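Local coordinates for protein pentalenene synthase (Streptomyces chartreusis NRRL 3882, PDB 6Q4S) that probably converts farnesyl diphosphate, with magnesium as cofactor, into the bicyclic sesquiterpene alcohol 7-epi-alpha-eudesmol, releasing diphosphate, at residues 14-19 with 64-69; 27-32 with 73-78. One frame throughout, in Å; residues are numbered along the deposited sequence.

Contact 1: residues 14-19 with 64-69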
# COMPACT_ATOMS: atom_id res chain seq x y z
N PRO A 14 -17.57 8.04 -23.96
CA PRO A 14 -16.95 9.25 -24.51
C PRO A 14 -15.42 9.21 -24.67
O PRO A 14 -14.73 8.41 -24.06
CB PRO A 14 -17.39 10.36 -23.53
CG PRO A 14 -17.95 9.69 -22.32
CD PRO A 14 -18.34 8.29 -22.71
N VAL A 15 -14.93 10.05 -25.55
CA VAL A 15 -13.54 10.21 -25.79
C VAL A 15 -13.13 11.64 -25.46
O VAL A 15 -13.81 12.56 -25.87
CB VAL A 15 -13.25 9.91 -27.25
CG1 VAL A 15 -11.77 10.07 -27.53
CG2 VAL A 15 -13.67 8.47 -27.55
N SER A 16 -12.02 11.84 -24.76
CA SER A 16 -11.64 13.20 -24.41
C SER A 16 -11.41 14.11 -25.65
O SER A 16 -10.68 13.76 -26.62
CB SER A 16 -10.40 13.23 -23.54
OG SER A 16 -9.91 14.53 -23.31
N GLU A 17 -11.97 15.31 -25.55
CA GLU A 17 -11.65 16.39 -26.53
C GLU A 17 -10.22 16.92 -26.46
O GLU A 17 -9.71 17.61 -27.39
CB GLU A 17 -12.66 17.54 -26.36
CG GLU A 17 -12.47 18.37 -25.10
CD GLU A 17 -13.59 19.36 -24.85
OE1 GLU A 17 -14.11 19.94 -25.85
OE2 GLU A 17 -13.96 19.57 -23.68
N HIS A 18 -9.48 16.55 -25.39
CA HIS A 18 -8.12 17.08 -25.23
C HIS A 18 -7.00 16.28 -25.80
O HIS A 18 -5.80 16.55 -25.57
CB HIS A 18 -7.89 17.29 -23.73
CG HIS A 18 -8.97 18.06 -23.10
ND1 HIS A 18 -9.39 19.27 -23.61
CD2 HIS A 18 -9.72 17.83 -22.00
CE1 HIS A 18 -10.36 19.75 -22.85
NE2 HIS A 18 -10.59 18.88 -21.87
N LEU A 19 -7.34 15.31 -26.63
CA LEU A 19 -6.30 14.43 -27.15
C LEU A 19 -5.15 15.15 -27.78
O LEU A 19 -3.97 14.93 -27.43
CB LEU A 19 -6.92 13.40 -28.11
CG LEU A 19 -5.98 12.54 -28.91
CD1 LEU A 19 -5.05 11.72 -28.00
CD2 LEU A 19 -6.85 11.65 -29.82
N ASP A 64 -5.37 19.86 -18.38
CA ASP A 64 -4.05 19.78 -17.79
C ASP A 64 -3.86 18.35 -17.16
O ASP A 64 -2.76 17.85 -17.10
CB ASP A 64 -3.84 20.82 -16.71
CG ASP A 64 -3.79 22.26 -17.27
OD1 ASP A 64 -3.28 22.51 -18.39
OD2 ASP A 64 -4.26 23.14 -16.52
N ASP A 65 -4.93 17.84 -16.59
CA ASP A 65 -4.94 16.49 -16.00
C ASP A 65 -4.83 15.41 -17.07
O ASP A 65 -4.22 14.37 -16.84
CB ASP A 65 -6.20 16.29 -15.20
CG ASP A 65 -6.21 17.10 -13.91
OD1 ASP A 65 -5.14 17.55 -13.44
OD2 ASP A 65 -7.27 17.16 -13.27
N MET A 66 -5.31 15.68 -18.28
CA MET A 66 -5.10 14.74 -19.38
C MET A 66 -3.63 14.62 -19.68
O MET A 66 -3.10 13.50 -19.91
CB MET A 66 -5.89 15.13 -20.64
CG MET A 66 -5.76 14.15 -21.79
SD MET A 66 -6.15 12.40 -21.44
CE MET A 66 -7.81 12.60 -21.02
N VAL A 67 -2.91 15.74 -19.60
CA VAL A 67 -1.46 15.68 -19.76
C VAL A 67 -0.75 14.75 -18.68
O VAL A 67 0.06 13.94 -19.04
CB VAL A 67 -0.78 17.07 -19.71
CG1 VAL A 67 0.73 16.89 -19.95
CG2 VAL A 67 -1.34 17.98 -20.82
N VAL A 68 -1.11 14.94 -17.42
CA VAL A 68 -0.57 14.17 -16.29
C VAL A 68 -0.90 12.68 -16.53
O VAL A 68 -0.03 11.82 -16.38
CB VAL A 68 -1.20 14.67 -14.99
CG1 VAL A 68 -0.89 13.73 -13.79
CG2 VAL A 68 -0.69 16.06 -14.69
N LEU A 69 -2.13 12.40 -16.96
CA LEU A 69 -2.53 11.01 -17.26
C LEU A 69 -1.75 10.36 -18.39
O LEU A 69 -1.32 9.21 -18.25
CB LEU A 69 -4.03 10.87 -17.40
CG LEU A 69 -4.83 11.13 -16.13
CD1 LEU A 69 -6.24 11.57 -16.49
CD2 LEU A 69 -4.86 9.98 -15.10
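The imidazole of His-18, whose CB comes to 4.3 Å from CG of Met-66, carries CG of its neighbour Glu-17 over one face, 3.3 Å above the ring plane and displaced toward the rim. The ring itself does not lie on the methionine; within the two segments, the histidine approaches Met-66 through its CB. The closer meeting belongs to Ser-16. With CG anti to the backbone N (chi1 -177°) and the chain folded back at both chi2 and chi3, Met-66 brings its methyl CE to 3.7 Å from both CB and OG of Ser-16, so the methyl lies alongside the CB-OG bond. That hydroxyl already has a partner in its own segment: Ser-16 OG accepts the backbone N-H of His-18 at 2.9 Å, with an N-H...O angle of 159°. This is an ST turn, set within a type I beta turn from Ser-16 to Leu-19 that leads the chain into helix 19-32, with His-18 at the N-cap position. Met-66 also rests on Ala-22 and Ala-61, while Ser-16 is tied by backbone bonding to Ala-55 of helix 50-57. The example illustrates how a buried serine can tolerate a thioether methyl: its oxygen accepts a bond within a local turn, leaving the contact between loop and helix to van der Waals packing, without a hydrogen bond across it.

Contact 2: residues 27-32 with 73-78; sequences LRWVWE and FSLAFL
Trp-29 overlaps Ser-74 and Leu-75 with the outer rim of its six-membered ring, where helix 19-32 packs on helix 63-79 in the all-helical fold of a class I terpene synthase. The two short segments approach to 11.8 Å between axes at a signed crossing angle of -54°, a separation bridged by Trp-29 and Val-30 against Ser-74 and Leu-75. The indole is carried across because its CG stands anti to the backbone N (chi1 -178°). Both neighbours then meet it at the edge, near the ring plane: Leu-75 CD2 lies 4.1 Å from CH2 of Trp-29, and the two side chains cross at about a right angle. The CA–CB bond of Leu-75 does not aim straight at the other helix; the branch is what reaches the tryptophan. At the pyrrole end the indole is held by a hydrogen bond from NE1 to OE2 of Glu-125, on helix 118-131, whose Ala-122 touches both Trp-29 and Leu-75. The hydrogen bond at one end and the packing at the other would limit the ring's rotation. The segment 73-78 leads almost directly into the aspartate-rich DDXXD motif, and the side chain of Leu-75 lies about 10 Å from that of Asp-80, which probably binds magnesium. The packing therefore lies on the last turns of the helix that runs up to the probable metal-binding aspartates. Ser-74 faces Trp-29 and Val-30 together, and its hydroxyl is hydrogen-bonded to the backbone O of Asn-71, one turn earlier. Held there, Ser-74 OG lies 3.5 Å from CZ3 of Trp-29 and 4.1 Å from CG1 of Val-30.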
# COMPACT_ATOMS: atom_id res chain seq x y z
N LEU A 27 4.27 14.55 -25.46
CA LEU A 27 5.45 14.21 -26.25
C LEU A 27 6.72 15.00 -25.97
O LEU A 27 7.83 14.44 -26.09
CB LEU A 27 5.19 14.22 -27.77
CG LEU A 27 4.15 13.22 -28.23
CD1 LEU A 27 3.78 13.54 -29.70
CD2 LEU A 27 4.67 11.81 -28.04
N ARG A 28 6.57 16.28 -25.66
CA ARG A 28 7.72 17.09 -25.22
C ARG A 28 8.23 16.66 -23.85
O ARG A 28 9.44 16.62 -23.61
CB ARG A 28 7.29 18.55 -25.18
CG ARG A 28 7.45 19.14 -26.61
CD ARG A 28 6.40 20.17 -26.90
NE ARG A 28 6.60 21.23 -25.97
CZ ARG A 28 5.64 21.93 -25.41
NH1 ARG A 28 4.37 21.70 -25.68
NH2 ARG A 28 6.00 22.88 -24.55
N TRP A 29 7.27 16.33 -22.98
CA TRP A 29 7.60 15.83 -21.63
C TRP A 29 8.44 14.55 -21.66
O TRP A 29 9.40 14.44 -20.89
CB TRP A 29 6.33 15.69 -20.85
CG TRP A 29 6.49 15.21 -19.38
CD1 TRP A 29 6.59 16.01 -18.26
CD2 TRP A 29 6.46 13.86 -18.90
NE1 TRP A 29 6.65 15.22 -17.12
CE2 TRP A 29 6.53 13.91 -17.48
CE3 TRP A 29 6.35 12.62 -19.52
CZ2 TRP A 29 6.56 12.75 -16.68
CZ3 TRP A 29 6.38 11.44 -18.72
CH2 TRP A 29 6.49 11.53 -17.32
N VAL A 30 8.11 13.58 -22.51
CA VAL A 30 8.92 12.36 -22.51
C VAL A 30 10.39 12.65 -22.82
O VAL A 30 11.31 11.99 -22.27
CB VAL A 30 8.39 11.15 -23.36
CG1 VAL A 30 6.97 10.80 -22.97
CG2 VAL A 30 8.50 11.36 -24.83
N TRP A 31 10.64 13.61 -23.68
CA TRP A 31 12.04 14.11 -23.85
C TRP A 31 12.66 14.92 -22.70
O TRP A 31 13.79 14.76 -22.32
CB TRP A 31 12.11 14.99 -25.13
CG TRP A 31 12.14 14.22 -26.35
CD1 TRP A 31 11.10 13.96 -27.21
CD2 TRP A 31 13.28 13.60 -26.91
NE1 TRP A 31 11.54 13.22 -28.29
CE2 TRP A 31 12.88 12.97 -28.10
CE3 TRP A 31 14.60 13.48 -26.51
CZ2 TRP A 31 13.76 12.27 -28.89
CZ3 TRP A 31 15.48 12.75 -27.32
CH2 TRP A 31 15.06 12.17 -28.47
N GLU A 32 11.90 15.81 -22.14
CA GLU A 32 12.36 16.63 -21.02
C GLU A 32 12.74 15.70 -19.86
O GLU A 32 13.75 15.90 -19.22
CB GLU A 32 11.20 17.54 -20.59
CG GLU A 32 11.48 18.48 -19.43
CD GLU A 32 10.27 19.04 -18.74
OE1 GLU A 32 9.18 19.04 -19.34
OE2 GLU A 32 10.41 19.49 -17.58
N PHE A 73 0.64 7.12 -17.96
CA PHE A 73 0.54 6.08 -18.94
C PHE A 73 1.89 5.70 -19.54
O PHE A 73 2.17 4.53 -19.70
CB PHE A 73 -0.36 6.50 -20.10
CG PHE A 73 -1.61 5.71 -20.25
CD1 PHE A 73 -1.65 4.64 -21.09
CD2 PHE A 73 -2.78 6.12 -19.63
CE1 PHE A 73 -2.81 3.93 -21.27
CE2 PHE A 73 -3.98 5.44 -19.85
CZ PHE A 73 -3.99 4.34 -20.64
N SER A 74 2.69 6.67 -19.94
CA SER A 74 3.92 6.37 -20.56
C SER A 74 4.91 5.61 -19.63
O SER A 74 5.76 4.88 -20.16
CB SER A 74 4.63 7.62 -21.14
OG SER A 74 5.14 8.48 -20.15
N LEU A 75 4.82 5.84 -18.31
CA LEU A 75 5.80 5.33 -17.33
C LEU A 75 5.79 3.83 -17.33
O LEU A 75 6.83 3.22 -17.49
CB LEU A 75 5.56 5.83 -15.88
CG LEU A 75 5.82 7.31 -15.81
CD1 LEU A 75 5.58 7.90 -14.45
CD2 LEU A 75 7.20 7.63 -16.31
N ALA A 76 4.61 3.28 -17.20
CA ALA A 76 4.46 1.86 -17.20
C ALA A 76 4.94 1.21 -18.49
O ALA A 76 5.60 0.20 -18.45
CB ALA A 76 3.01 1.52 -16.97
N PHE A 77 4.56 1.75 -19.64
CA PHE A 77 4.91 1.16 -20.91
C PHE A 77 6.37 1.35 -21.29
O PHE A 77 6.93 0.54 -22.01
CB PHE A 77 4.04 1.72 -22.03
CG PHE A 77 2.64 1.19 -22.04
CD1 PHE A 77 1.65 1.69 -21.15
CD2 PHE A 77 2.26 0.20 -22.96
CE1 PHE A 77 0.35 1.18 -21.16
CE2 PHE A 77 0.95 -0.31 -22.98
CZ PHE A 77 -0.01 0.20 -22.09
N LEU A 78 6.98 2.44 -20.85
CA LEU A 78 8.38 2.65 -21.10
C LEU A 78 9.24 1.88 -20.12
O LEU A 78 10.40 1.68 -20.38
CB LEU A 78 8.74 4.11 -21.04
CG LEU A 78 8.36 4.83 -22.35
CD1 LEU A 78 8.43 6.33 -22.22
CD2 LEU A 78 9.19 4.30 -23.53

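How the contacts relate
From the N terminus the chain reaches the loop 14-19, passes into helix 19-32, runs through helices 39-47 and 50-57, and returns along helix 63-79. Contact 1 closes this excursion between the entry loop and the early part of helix 63-79, with 44 residues intervening. Contact 2 closes it again from the end of helix 19-32 to the later part of the same helix, across 40 residues. Because their segments alternate in sequence, the two closures cross. Their centres lie 15 Å apart, so helix 63-79 is tied to the N-terminal part of the chain at two separate levels, the second nearer the DDXXD motif.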